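Endonuclease IV (Thermus thermophilus, PDB 3AAM) cleaves phosphodiester bonds at apurinic or apyrimidinic sites in DNA during base excision repair, using metal ions held in a TIM barrel. Local coordinates at residues 138-143 / 150-155; 170-175 / 217-222; 205-210 / 229-234. One frame throughout, in Å; residues are numbered along the deposited sequence.

Contact 1: 138-143 / 150-155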
ATOM      1  N   VAL A 138      -6.734   3.849  -1.452  1.00  6.36           N
ATOM      2  CA  VAL A 138      -6.372   4.167  -2.828  1.00  8.26           C
ATOM      3  C   VAL A 138      -5.048   4.916  -2.770  1.00  7.64           C
ATOM      4  O   VAL A 138      -4.872   5.812  -1.945  1.00  8.68           O
ATOM      5  CB  VAL A 138      -7.440   5.049  -3.525  1.00  9.69           C
ATOM      6  CG1 VAL A 138      -8.723   4.253  -3.704  1.00 11.26           C
ATOM      7  CG2 VAL A 138      -7.707   6.305  -2.712  1.00 13.52           C
ATOM      8  N   GLU A 139      -4.113   4.536  -3.635  1.00  8.04           N
ATOM      9  CA  GLU A 139      -2.798   5.167  -3.653  1.00  7.37           C
ATOM     10  C   GLU A 139      -2.738   6.342  -4.610  1.00  8.05           C
ATOM     11  O   GLU A 139      -3.463   6.384  -5.601  1.00  9.91           O
ATOM     12  CB  GLU A 139      -1.721   4.169  -4.103  1.00 11.68           C
ATOM     13  CG  GLU A 139      -1.963   2.718  -3.725  1.00 14.70           C
ATOM     14  CD  GLU A 139      -0.940   1.763  -4.343  1.00 14.24           C
ATOM     15  OE1 GLU A 139      -0.542   1.966  -5.514  1.00 11.51           O
ATOM     16  OE2 GLU A 139      -0.547   0.794  -3.659  1.00 12.25           O
ATOM     17  N   ASN A 140      -1.871   7.302  -4.307  1.00  9.14           N
ATOM     18  CA  ASN A 140      -1.668   8.414  -5.221  1.00  6.55           C
ATOM     19  C   ASN A 140      -0.734   7.799  -6.261  1.00  8.75           C
ATOM     20  O   ASN A 140      -0.052   6.804  -5.981  1.00  7.10           O
ATOM     21  CB  ASN A 140      -0.991   9.596  -4.526  1.00  6.93           C
ATOM     22  CG  ASN A 140       0.312   9.211  -3.860  1.00  7.87           C
ATOM     23  OD1 ASN A 140       0.326   8.425  -2.915  1.00  9.03           O
ATOM     24  ND2 ASN A 140       1.415   9.771  -4.346  1.00  6.91           N
ATOM     25  N   THR A 141      -0.697   8.372  -7.459  1.00  7.79           N
ATOM     26  CA  THR A 141       0.127   7.826  -8.529  1.00  8.01           C
ATOM     27  C   THR A 141       1.107   8.817  -9.138  1.00  7.96           C
ATOM     28  O   THR A 141       1.083  10.009  -8.832  1.00  7.53           O
ATOM     29  CB  THR A 141      -0.752   7.283  -9.663  1.00  9.21           C
ATOM     30  OG1 THR A 141      -1.454   8.370 -10.280  1.00 10.35           O
ATOM     31  CG2 THR A 141      -1.762   6.291  -9.116  1.00 11.47           C
ATOM     32  N   ALA A 142       1.966   8.303 -10.015  1.00  9.53           N
ATOM     33  CA  ALA A 142       2.957   9.119 -10.697  1.00 11.08           C
ATOM     34  C   ALA A 142       2.278  10.015 -11.732  1.00 13.11           C
ATOM     35  O   ALA A 142       2.857  10.998 -12.195  1.00 13.33           O
ATOM     36  CB  ALA A 142       3.988   8.220 -11.373  1.00 11.60           C
ATOM     37  N   GLY A 143       1.048   9.667 -12.095  1.00 13.19           N
ATOM     38  CA  GLY A 143       0.312  10.460 -13.062  1.00 15.19           C
ATOM     39  C   GLY A 143       0.805  10.313 -14.488  1.00 17.49           C
ATOM     40  O   GLY A 143       1.494   9.352 -14.827  1.00 16.51           O
ATOM     41  N   ALA A 150      -2.929  11.495  -9.360  1.00 10.88           N
ATOM     42  CA  ALA A 150      -1.618  12.129  -9.232  1.00 11.40           C
ATOM     43  C   ALA A 150      -1.685  13.260  -8.211  1.00 10.25           C
ATOM     44  O   ALA A 150      -0.765  13.448  -7.415  1.00 10.05           O
ATOM     45  CB  ALA A 150      -1.157  12.670 -10.584  1.00 12.02           C
ATOM     46  N   ARG A 151      -2.782  14.011  -8.240  1.00 10.97           N
ATOM     47  CA  ARG A 151      -2.982  15.131  -7.325  1.00 10.41           C
ATOM     48  C   ARG A 151      -3.721  14.704  -6.062  1.00 10.16           C
ATOM     49  O   ARG A 151      -4.703  13.967  -6.128  1.00 10.19           O
ATOM     50  CB  ARG A 151      -3.783  16.233  -8.021  1.00 12.40           C
ATOM     51  CG  ARG A 151      -3.040  16.940  -9.136  1.00 15.05           C
ATOM     52  CD  ARG A 151      -1.976  17.866  -8.569  1.00 16.57           C
ATOM     53  NE  ARG A 151      -2.565  18.897  -7.719  1.00 17.86           N
ATOM     54  CZ  ARG A 151      -1.861  19.771  -7.010  1.00 18.77           C
ATOM     55  NH1 ARG A 151      -0.535  19.741  -7.045  1.00 18.76           N
ATOM     56  NH2 ARG A 151      -2.483  20.678  -6.269  1.00 18.75           N
ATOM     57  N   PHE A 152      -3.259  15.176  -4.909  1.00  9.59           N
ATOM     58  CA  PHE A 152      -3.914  14.822  -3.661  1.00  9.40           C
ATOM     59  C   PHE A 152      -5.374  15.261  -3.672  1.00  9.64           C
ATOM     60  O   PHE A 152      -6.229  14.575  -3.115  1.00 10.12           O
ATOM     61  CB  PHE A 152      -3.189  15.446  -2.463  1.00  7.98           C
ATOM     62  CG  PHE A 152      -1.770  14.970  -2.292  1.00  8.07           C
ATOM     63  CD1 PHE A 152      -1.390  13.699  -2.718  1.00  7.73           C
ATOM     64  CD2 PHE A 152      -0.822  15.776  -1.670  1.00  6.92           C
ATOM     65  CE1 PHE A 152      -0.086  13.239  -2.526  1.00  7.33           C
ATOM     66  CE2 PHE A 152       0.482  15.327  -1.473  1.00  9.15           C
ATOM     67  CZ  PHE A 152       0.851  14.055  -1.900  1.00  8.04           C
ATOM     68  N   GLU A 153      -5.664  16.394  -4.310  1.00 10.51           N
ATOM     69  CA  GLU A 153      -7.039  16.887  -4.375  1.00 11.39           C
ATOM     70  C   GLU A 153      -7.951  15.908  -5.099  1.00 11.89           C
ATOM     71  O   GLU A 153      -9.138  15.813  -4.786  1.00 11.89           O
ATOM     72  CB  GLU A 153      -7.115  18.240  -5.094  1.00 10.86           C
ATOM     73  CG  GLU A 153      -6.612  19.439  -4.303  1.00 13.91           C
ATOM     74  CD  GLU A 153      -5.104  19.466  -4.153  1.00 16.31           C
ATOM     75  OE1 GLU A 153      -4.409  18.750  -4.906  1.00 17.19           O
ATOM     76  OE2 GLU A 153      -4.613  20.221  -3.286  1.00 17.56           O
ATOM     77  N   GLU A 154      -7.406  15.189  -6.078  1.00 11.35           N
ATOM     78  CA  GLU A 154      -8.219  14.230  -6.815  1.00 11.37           C
ATOM     79  C   GLU A 154      -8.543  13.053  -5.909  1.00 11.55           C
ATOM     80  O   GLU A 154      -9.661  12.537  -5.929  1.00 12.01           O
ATOM     81  CB  GLU A 154      -7.500  13.741  -8.076  1.00 13.10           C
ATOM     82  CG  GLU A 154      -8.390  12.851  -8.947  1.00 15.45           C
ATOM     83  CD  GLU A 154      -7.840  12.640 -10.346  1.00 17.27           C
ATOM     84  OE1 GLU A 154      -6.933  11.800 -10.519  1.00 20.04           O
ATOM     85  OE2 GLU A 154      -8.311  13.327 -11.272  1.00 18.25           O
ATOM     86  N   LEU A 155      -7.563  12.633  -5.114  1.00 11.27           N
ATOM     87  CA  LEU A 155      -7.774  11.527  -4.187  1.00 13.10           C
ATOM     88  C   LEU A 155      -8.822  11.920  -3.159  1.00 11.70           C
ATOM     89  O   LEU A 155      -9.652  11.102  -2.767  1.00 11.53           O
ATOM     90  CB  LEU A 155      -6.478  11.156  -3.463  1.00 13.53           C
ATOM     91  CG  LEU A 155      -5.440  10.341  -4.233  1.00 16.59           C
ATOM     92  CD1 LEU A 155      -4.921  11.151  -5.405  1.00 20.44           C
ATOM     93  CD2 LEU A 155      -4.299   9.949  -3.306  1.00 16.15           C
TER
HETATM   94  O   HOH W   1       1.166  11.599  -6.544  1.00  9.59           O
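The ring of Phe152 meets segment 138-143 with its edge: Asn140 ND2 lies near the ring plane, 4.2 Å from CE1. Amide and ring run side by side and point the same way, their planes 72° apart, so this is edge packing and not an amide laid over the aromatic face. Tyr178 stacks with the same ring, and Leu168 of strand 165-169 and Val187 and Leu191 of helix 184-194 also pack against Phe152.

Asn140 has its CG in the crowded position between backbone N and carbonyl carbon (chi1 55°), which presents CB to Leu155 and carries the amide past it to the Phe152 edge and a water. Its CB takes the tip of Leu155, with Leu155 CD2 at 3.5 Å from Asn140 CB, while OD1 accepts a hydrogen bond from the backbone N of Asp169. Nearer the loop, Ala150 packs its methyl CB 3.6 Å from Gly143 CA, and its CA points a C-H at Thr141 O (CA to O 3.5 Å, 159° at the hydrogen). Gly143 has a positive phi, which favours glycine, and its CA abuts the Ala150 methyl. Thr141 OG1 is hydrogen-bonded to Val148 O in the intervening loop.

This is the strand-to-helix corner of the beta-alpha-beta unit 135-139, 152-159, 165-169 of the TIM barrel, with Arg151 as the N-cap of the helix. One water joins its two sides: it accepts from Asn140 ND2 at 2.9 Å and donates to Thr141 O and Ala150 O, each at 2.8 Å.

The amide of Asn140 is thus gripped at both ends, which fixes its rotation. The backbone O of Asn140 accepts from ND1 of the metal ligand His172, so the corner forms part of the second shell of the manganese site and would favour NE2 as the metal-binding nitrogen.

Contact 2: 170-175 / 217-222. With MN (manganese (II) ion), chain B.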
ATOM      1  N   THR A 170       5.423   7.690  -1.545  1.00  5.09           N
ATOM      2  CA  THR A 170       6.387   8.765  -1.739  1.00  6.41           C
ATOM      3  C   THR A 170       7.075   8.760  -3.105  1.00  6.52           C
ATOM      4  O   THR A 170       7.443   9.819  -3.620  1.00  7.10           O
ATOM      5  CB  THR A 170       7.446   8.712  -0.642  1.00  5.69           C
ATOM      6  OG1 THR A 170       7.874   7.355  -0.474  1.00  5.59           O
ATOM      7  CG2 THR A 170       6.871   9.223   0.675  1.00  7.07           C
ATOM      8  N   CYS A 171       7.262   7.581  -3.686  1.00  5.64           N
ATOM      9  CA  CYS A 171       7.891   7.484  -5.002  1.00  6.05           C
ATOM     10  C   CYS A 171       6.923   8.062  -6.019  1.00  5.98           C
ATOM     11  O   CYS A 171       7.299   8.880  -6.862  1.00  6.99           O
ATOM     12  CB  CYS A 171       8.194   6.023  -5.354  1.00  7.55           C
ATOM     13  SG  CYS A 171       8.852   5.774  -7.030  1.00  9.67           S
ATOM     14  N   HIS A 172       5.667   7.636  -5.937  1.00  7.36           N
ATOM     15  CA  HIS A 172       4.643   8.126  -6.854  1.00  6.90           C
ATOM     16  C   HIS A 172       4.503   9.640  -6.748  1.00  7.48           C
ATOM     17  O   HIS A 172       4.416  10.337  -7.761  1.00  8.51           O
ATOM     18  CB  HIS A 172       3.294   7.481  -6.542  1.00  6.16           C
ATOM     19  CG  HIS A 172       3.259   6.004  -6.774  1.00  6.62           C
ATOM     20  ND1 HIS A 172       2.139   5.243  -6.523  1.00  8.24           N
ATOM     21  CD2 HIS A 172       4.204   5.146  -7.226  1.00  8.45           C
ATOM     22  CE1 HIS A 172       2.396   3.978  -6.807  1.00  8.74           C
ATOM     23  NE2 HIS A 172       3.641   3.892  -7.236  1.00  8.27           N
ATOM     24  N   ALA A 173       4.482  10.140  -5.516  1.00  8.19           N
ATOM     25  CA  ALA A 173       4.343  11.573  -5.276  1.00  6.54           C
ATOM     26  C   ALA A 173       5.494  12.343  -5.910  1.00  8.22           C
ATOM     27  O   ALA A 173       5.283  13.357  -6.575  1.00  7.08           O
ATOM     28  CB  ALA A 173       4.286  11.853  -3.774  1.00  8.06           C
ATOM     29  N   TYR A 174       6.709  11.849  -5.707  1.00  7.31           N
ATOM     30  CA  TYR A 174       7.893  12.499  -6.257  1.00  7.23           C
ATOM     31  C   TYR A 174       7.800  12.518  -7.779  1.00  8.66           C
ATOM     32  O   TYR A 174       8.025  13.551  -8.412  1.00  8.87           O
ATOM     33  CB  TYR A 174       9.148  11.746  -5.812  1.00  7.62           C
ATOM     34  CG  TYR A 174      10.443  12.485  -6.065  1.00  8.68           C
ATOM     35  CD1 TYR A 174      10.695  13.710  -5.453  1.00  8.78           C
ATOM     36  CD2 TYR A 174      11.416  11.956  -6.908  1.00  8.88           C
ATOM     37  CE1 TYR A 174      11.886  14.394  -5.675  1.00 10.64           C
ATOM     38  CE2 TYR A 174      12.613  12.631  -7.136  1.00 10.70           C
ATOM     39  CZ  TYR A 174      12.838  13.850  -6.515  1.00 11.21           C
ATOM     40  OH  TYR A 174      14.015  14.528  -6.735  1.00 14.92           O
ATOM     41  N   ALA A 175       7.458  11.374  -8.364  1.00  8.51           N
ATOM     42  CA  ALA A 175       7.345  11.269  -9.813  1.00  9.00           C
ATOM     43  C   ALA A 175       6.264  12.185 -10.365  1.00  9.40           C
ATOM     44  O   ALA A 175       6.351  12.639 -11.502  1.00  9.88           O
ATOM     45  CB  ALA A 175       7.061   9.826 -10.216  1.00  9.50           C
ATOM     46  N   ASP A 217       7.642   5.607 -12.525  1.00 15.25           N
ATOM     47  CA  ASP A 217       7.293   4.858 -11.323  1.00 14.73           C
ATOM     48  C   ASP A 217       8.257   3.684 -11.205  1.00 14.48           C
ATOM     49  O   ASP A 217       7.983   2.593 -11.696  1.00 15.00           O
ATOM     50  CB  ASP A 217       5.850   4.348 -11.417  1.00 15.36           C
ATOM     51  CG  ASP A 217       5.420   3.557 -10.187  1.00 16.47           C
ATOM     52  OD1 ASP A 217       6.181   3.510  -9.201  1.00 15.91           O
ATOM     53  OD2 ASP A 217       4.310   2.984 -10.206  1.00 16.79           O
ATOM     54  N   HIS A 218       9.385   3.925 -10.547  1.00 12.30           N
ATOM     55  CA  HIS A 218      10.418   2.909 -10.376  1.00 13.12           C
ATOM     56  C   HIS A 218      10.938   3.004  -8.938  1.00 11.63           C
ATOM     57  O   HIS A 218      11.740   3.881  -8.615  1.00 11.80           O
ATOM     58  CB  HIS A 218      11.535   3.183 -11.389  1.00 15.83           C
ATOM     59  CG  HIS A 218      12.546   2.086 -11.506  1.00 19.45           C
ATOM     60  ND1 HIS A 218      13.534   2.092 -12.468  1.00 21.67           N
ATOM     61  CD2 HIS A 218      12.728   0.954 -10.785  1.00 21.10           C
ATOM     62  CE1 HIS A 218      14.282   1.012 -12.335  1.00 22.03           C
ATOM     63  NE2 HIS A 218      13.815   0.304 -11.321  1.00 24.23           N
ATOM     64  N   HIS A 219      10.475   2.101  -8.080  1.00 11.23           N
ATOM     65  CA  HIS A 219      10.872   2.104  -6.673  1.00  9.45           C
ATOM     66  C   HIS A 219      12.356   1.818  -6.475  1.00  9.76           C
ATOM     67  O   HIS A 219      12.975   1.111  -7.268  1.00 10.89           O
ATOM     68  CB  HIS A 219      10.096   1.052  -5.875  1.00  8.73           C
ATOM     69  CG  HIS A 219       8.609   1.123  -6.033  1.00  9.40           C
ATOM     70  ND1 HIS A 219       7.765   0.192  -5.465  1.00  9.51           N
ATOM     71  CD2 HIS A 219       7.814   1.988  -6.705  1.00  9.64           C
ATOM     72  CE1 HIS A 219       6.516   0.479  -5.784  1.00  9.64           C
ATOM     73  NE2 HIS A 219       6.518   1.564  -6.537  1.00  8.12           N
ATOM     74  N   ALA A 220      12.906   2.376  -5.402  1.00  8.03           N
ATOM     75  CA  ALA A 220      14.299   2.171  -5.038  1.00  7.53           C
ATOM     76  C   ALA A 220      14.365   1.948  -3.530  1.00  7.20           C
ATOM     77  O   ALA A 220      13.523   2.456  -2.785  1.00  7.00           O
ATOM     78  CB  ALA A 220      15.135   3.388  -5.418  1.00  6.98           C
ATOM     79  N   HIS A 221      15.356   1.175  -3.094  1.00  7.43           N
ATOM     80  CA  HIS A 221      15.555   0.890  -1.674  1.00  6.73           C
ATOM     81  C   HIS A 221      15.823   2.193  -0.926  1.00  6.41           C
ATOM     82  O   HIS A 221      16.137   3.220  -1.535  1.00  7.00           O
ATOM     83  CB  HIS A 221      16.759  -0.037  -1.473  1.00  7.33           C
ATOM     84  CG  HIS A 221      16.617  -1.378  -2.122  1.00  7.75           C
ATOM     85  ND1 HIS A 221      15.589  -2.247  -1.825  1.00  6.05           N
ATOM     86  CD2 HIS A 221      17.389  -2.009  -3.039  1.00  8.71           C
ATOM     87  CE1 HIS A 221      15.733  -3.355  -2.529  1.00  6.23           C
ATOM     88  NE2 HIS A 221      16.818  -3.236  -3.275  1.00  8.50           N
ATOM     89  N   LEU A 222      15.706   2.151   0.396  1.00  6.36           N
ATOM     90  CA  LEU A 222      15.960   3.336   1.203  1.00  6.63           C
ATOM     91  C   LEU A 222      17.389   3.819   0.965  1.00  8.51           C
ATOM     92  O   LEU A 222      18.324   3.020   0.895  1.00  9.06           O
ATOM     93  CB  LEU A 222      15.741   3.020   2.683  1.00  6.09           C
ATOM     94  CG  LEU A 222      14.334   2.508   3.009  1.00  6.46           C
ATOM     95  CD1 LEU A 222      14.251   2.169   4.487  1.00  8.12           C
ATOM     96  CD2 LEU A 222      13.293   3.554   2.635  1.00  9.11           C
TER
HETATM   97 MN    MN B 271       4.774   2.082  -7.927  1.00 13.30          MN
HETATM   98  O   HOH W   2       5.536   0.117  -9.291  1.00 18.81           O
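Three first torsions aim the ligands at one point. His172 on helix 170-176 and His219 on strand 219-220 both carry CG anti to the carbonyl carbon, whereas Asp217 has CG anti to the backbone N (chi1 -180°), extending its carboxylate to the metal. The manganese ion sits where the three side chains converge.

Each imidazole uses NE2: His172 NE2 is 2.2 Å from MN and His219 NE2 2.3 Å. Asp217 chelates with both oxygens, OD1 at 2.4 Å and OD2 at 2.5 Å from MN, in a nearly even bidentate grip. Its carboxylate plane stands 85° from the His172 ring, and both oxygens lie 3.2 Å from His172 NE2 because all three atoms bind the same metal; these are not hydrogen bonds. The two imidazoles meet rim to rim, planes 49° apart, with His172 NE2 at the edge of the His219 ring. Water 2 and one further ligand atom from elsewhere in the structure complete the shell.

Cys171 SG, anti to its backbone N, packs 3.8 Å from His218 O and 3.9 Å from His219 CD2, filling the angle between helix and strand.

The second shell orients the rings: while His172 ND1 is held by Asn140 O, His219 ND1 is hydrogen-bonded to Glu248 O. The site lies at the C-terminal end of the barrel strands, the usual place for a TIM-barrel active site, and the family is zinc-dependent, so the manganese probably occupies a position that zinc takes in the active enzyme.

With ND1 of each histidine paired to a carbonyl oxygen, both rings are probably neutral, with NE2 unprotonated for the metal. The aspartate supplies negative charge, and the cation would be expected to lower the pKa of the bound water.

Contact 3: 205-210 / 229-234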
ATOM      1  N   LEU A 205       6.562   3.814   1.642  1.00  4.88           N
ATOM      2  CA  LEU A 205       7.765   4.631   1.725  1.00  5.85           C
ATOM      3  C   LEU A 205       8.844   4.204   0.739  1.00  6.60           C
ATOM      4  O   LEU A 205       9.952   3.835   1.123  1.00  8.09           O
ATOM      5  CB  LEU A 205       8.309   4.586   3.158  1.00  7.76           C
ATOM      6  CG  LEU A 205       9.252   5.712   3.589  1.00  6.41           C
ATOM      7  CD1 LEU A 205       8.475   7.023   3.712  1.00  7.92           C
ATOM      8  CD2 LEU A 205       9.889   5.355   4.920  1.00  6.73           C
ATOM      9  N   ASN A 206       8.498   4.265  -0.538  1.00  5.52           N
ATOM     10  CA  ASN A 206       9.407   3.897  -1.613  1.00  5.71           C
ATOM     11  C   ASN A 206      10.297   5.055  -2.047  1.00  6.72           C
ATOM     12  O   ASN A 206       9.831   6.189  -2.149  1.00  7.15           O
ATOM     13  CB  ASN A 206       8.598   3.441  -2.832  1.00  4.54           C
ATOM     14  CG  ASN A 206       7.797   2.188  -2.564  1.00  6.04           C
ATOM     15  OD1 ASN A 206       6.607   2.112  -2.880  1.00  8.12           O
ATOM     16  ND2 ASN A 206       8.445   1.195  -1.986  1.00  6.13           N
ATOM     17  N   ASP A 207      11.576   4.786  -2.291  1.00  7.24           N
ATOM     18  CA  ASP A 207      12.425   5.849  -2.794  1.00  6.75           C
ATOM     19  C   ASP A 207      12.169   5.769  -4.298  1.00  8.27           C
ATOM     20  O   ASP A 207      11.487   4.852  -4.762  1.00  7.68           O
ATOM     21  CB  ASP A 207      13.904   5.627  -2.480  1.00  7.39           C
ATOM     22  CG  ASP A 207      14.714   6.916  -2.580  1.00 10.11           C
ATOM     23  OD1 ASP A 207      14.347   7.788  -3.402  1.00 10.08           O
ATOM     24  OD2 ASP A 207      15.720   7.060  -1.850  1.00 10.25           O
ATOM     25  N   SER A 208      12.716   6.705  -5.058  1.00  8.42           N
ATOM     26  CA  SER A 208      12.462   6.758  -6.491  1.00  9.14           C
ATOM     27  C   SER A 208      13.691   6.788  -7.388  1.00  9.38           C
ATOM     28  O   SER A 208      14.654   7.498  -7.111  1.00 10.32           O
ATOM     29  CB  SER A 208      11.598   7.993  -6.773  1.00 10.71           C
ATOM     30  OG  SER A 208      11.439   8.251  -8.156  1.00 12.14           O
ATOM     31  N   VAL A 209      13.644   6.010  -8.466  1.00 10.65           N
ATOM     32  CA  VAL A 209      14.730   5.986  -9.436  1.00 11.32           C
ATOM     33  C   VAL A 209      14.515   7.202 -10.335  1.00 12.03           C
ATOM     34  O   VAL A 209      15.470   7.861 -10.750  1.00 13.41           O
ATOM     35  CB  VAL A 209      14.696   4.698 -10.298  1.00 10.84           C
ATOM     36  CG1 VAL A 209      15.691   4.812 -11.453  1.00 10.40           C
ATOM     37  CG2 VAL A 209      15.033   3.491  -9.444  1.00 12.63           C
ATOM     38  N   GLY A 210      13.249   7.498 -10.618  1.00 12.29           N
ATOM     39  CA  GLY A 210      12.916   8.633 -11.458  1.00 12.27           C
ATOM     40  C   GLY A 210      13.043   9.961 -10.737  1.00 12.45           C
ATOM     41  O   GLY A 210      12.967  10.026  -9.509  1.00 14.31           O
ATOM     42  N   GLU A 229      17.370  10.976   2.094  1.00 12.84           N
ATOM     43  CA  GLU A 229      16.984  11.280   3.464  1.00 13.03           C
ATOM     44  C   GLU A 229      15.638  11.983   3.566  1.00 12.23           C
ATOM     45  O   GLU A 229      15.111  12.169   4.663  1.00 11.57           O
ATOM     46  CB  GLU A 229      18.079  12.104   4.149  1.00 15.09           C
ATOM     47  CG  GLU A 229      19.395  11.349   4.307  1.00 18.44           C
ATOM     48  CD  GLU A 229      19.309  10.187   5.286  1.00 18.73           C
ATOM     49  OE1 GLU A 229      18.189   9.797   5.673  1.00 22.34           O
ATOM     50  OE2 GLU A 229      20.373   9.651   5.664  1.00 20.34           O
ATOM     51  N   GLY A 230      15.078  12.373   2.426  1.00 10.97           N
ATOM     52  CA  GLY A 230      13.776  13.011   2.448  1.00  9.31           C
ATOM     53  C   GLY A 230      12.771  12.041   3.046  1.00  7.85           C
ATOM     54  O   GLY A 230      11.823  12.444   3.723  1.00  9.37           O
ATOM     55  N   LEU A 231      12.979  10.750   2.796  1.00  6.78           N
ATOM     56  CA  LEU A 231      12.085   9.727   3.329  1.00  6.69           C
ATOM     57  C   LEU A 231      12.212   9.617   4.841  1.00  7.21           C
ATOM     58  O   LEU A 231      11.273   9.204   5.520  1.00  7.50           O
ATOM     59  CB  LEU A 231      12.368   8.365   2.686  1.00  6.71           C
ATOM     60  CG  LEU A 231      12.049   8.254   1.195  1.00  7.28           C
ATOM     61  CD1 LEU A 231      12.243   6.816   0.752  1.00  6.81           C
ATOM     62  CD2 LEU A 231      10.612   8.700   0.932  1.00  7.01           C
ATOM     63  N   LYS A 232      13.378   9.976   5.372  1.00  8.56           N
ATOM     64  CA  LYS A 232      13.579   9.940   6.811  1.00  8.16           C
ATOM     65  C   LYS A 232      12.626  10.957   7.440  1.00  8.72           C
ATOM     66  O   LYS A 232      11.993  10.685   8.458  1.00  7.85           O
ATOM     67  CB  LYS A 232      15.025  10.304   7.163  1.00  9.95           C
ATOM     68  CG  LYS A 232      15.289  10.408   8.664  1.00 12.25           C
ATOM     69  CD  LYS A 232      16.709  10.892   8.965  1.00 14.81           C
ATOM     70  CE  LYS A 232      16.924  12.322   8.485  1.00 19.13           C
ATOM     71  NZ  LYS A 232      18.276  12.854   8.839  1.00 22.99           N
ATOM     72  N   ARG A 233      12.523  12.125   6.812  1.00  9.69           N
ATOM     73  CA  ARG A 233      11.659  13.188   7.305  1.00 10.82           C
ATOM     74  C   ARG A 233      10.181  12.806   7.258  1.00  8.74           C
ATOM     75  O   ARG A 233       9.394  13.250   8.094  1.00 10.01           O
ATOM     76  CB  ARG A 233      11.913  14.468   6.510  1.00 13.86           C
ATOM     77  CG  ARG A 233      13.281  15.089   6.778  1.00 21.08           C
ATOM     78  CD  ARG A 233      13.230  16.098   7.923  1.00 24.91           C
ATOM     79  NE  ARG A 233      12.841  15.506   9.202  1.00 28.99           N
ATOM     80  CZ  ARG A 233      13.623  14.718   9.934  1.00 31.01           C
ATOM     81  NH1 ARG A 233      13.182  14.227  11.084  1.00 31.18           N
ATOM     82  NH2 ARG A 233      14.851  14.426   9.519  1.00 33.03           N
ATOM     83  N   VAL A 234       9.802  11.985   6.282  1.00  8.96           N
ATOM     84  CA  VAL A 234       8.417  11.531   6.179  1.00  7.50           C
ATOM     85  C   VAL A 234       8.168  10.472   7.255  1.00  6.18           C
ATOM     86  O   VAL A 234       7.182  10.530   7.996  1.00  7.65           O
ATOM     87  CB  VAL A 234       8.126  10.923   4.779  1.00  6.76           C
ATOM     88  CG1 VAL A 234       6.747  10.272   4.756  1.00  7.14           C
ATOM     89  CG2 VAL A 234       8.192  12.010   3.722  1.00  8.09           C
TER
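Apolar packing carries this contact, and Leu231 is its centre. With CG anti to the carbonyl carbon (chi1 -67°) and CD1 anti to CA (chi2 -174°), the side chain reaches straight from helix 230-235 onto the strand. Its CD1 touches Asp207 CA at 3.7 Å and Asp207 CB at 3.8 Å, so the methyl rests on backbone as much as on side chain. The other branch, CD2, meets Leu205 CD1 at 3.9 Å. Leu205 extends anti to its backbone N and slides past Leu231 in the opposite direction; Leu205 CD1 also lies 3.8 Å from Val234 CG1, one helical turn further on. Phe263 and Trp266 of helix 253-267 add to this layer, touching Leu205 and Leu231 respectively.

The fold explains the pairing: strand 202-208 belongs to the parallel barrel of the TIM fold, and helix 230-235 follows it in the chain after an excursion through strand 219-220, packing against its C-terminal end.

Polar interactions run alongside, within segment 205-210. Ser208 N donates to Asp207 OD1 at 2.6 Å, 148° at the hydrogen, and OD1 accepts with its anti lone pair. The carboxylate also receives backbone N-H groups of the approach to the helix, OD1 from Ile227 and OD2 from Gly228. Ser208 OG donates to Gly210 O at 2.7 Å, coming from above the carbonyl plane.

From the N terminus, contact 1 comes first and closes a short loop between strand 135-139 and helix 152-159, finishing before contact 2 opens. Contact 2 closes a loop of 41 intervening residues, from helix 170-176 to strand 219-220. Contact 3 starts inside that span, on strand 202-208, and ends beyond it on helix 230-235, so contacts 2 and 3 cross. Their centres are about 7 Å apart, and they meet through Thr170 with Asn206 and through the antiparallel pairing of 202-208 with 219-220. Contact 1 touches contact 2 where Ala142 packs on Ala175, but stays about 7 Å, nearest atoms, from contact 3. All three reach the same barrel sheet.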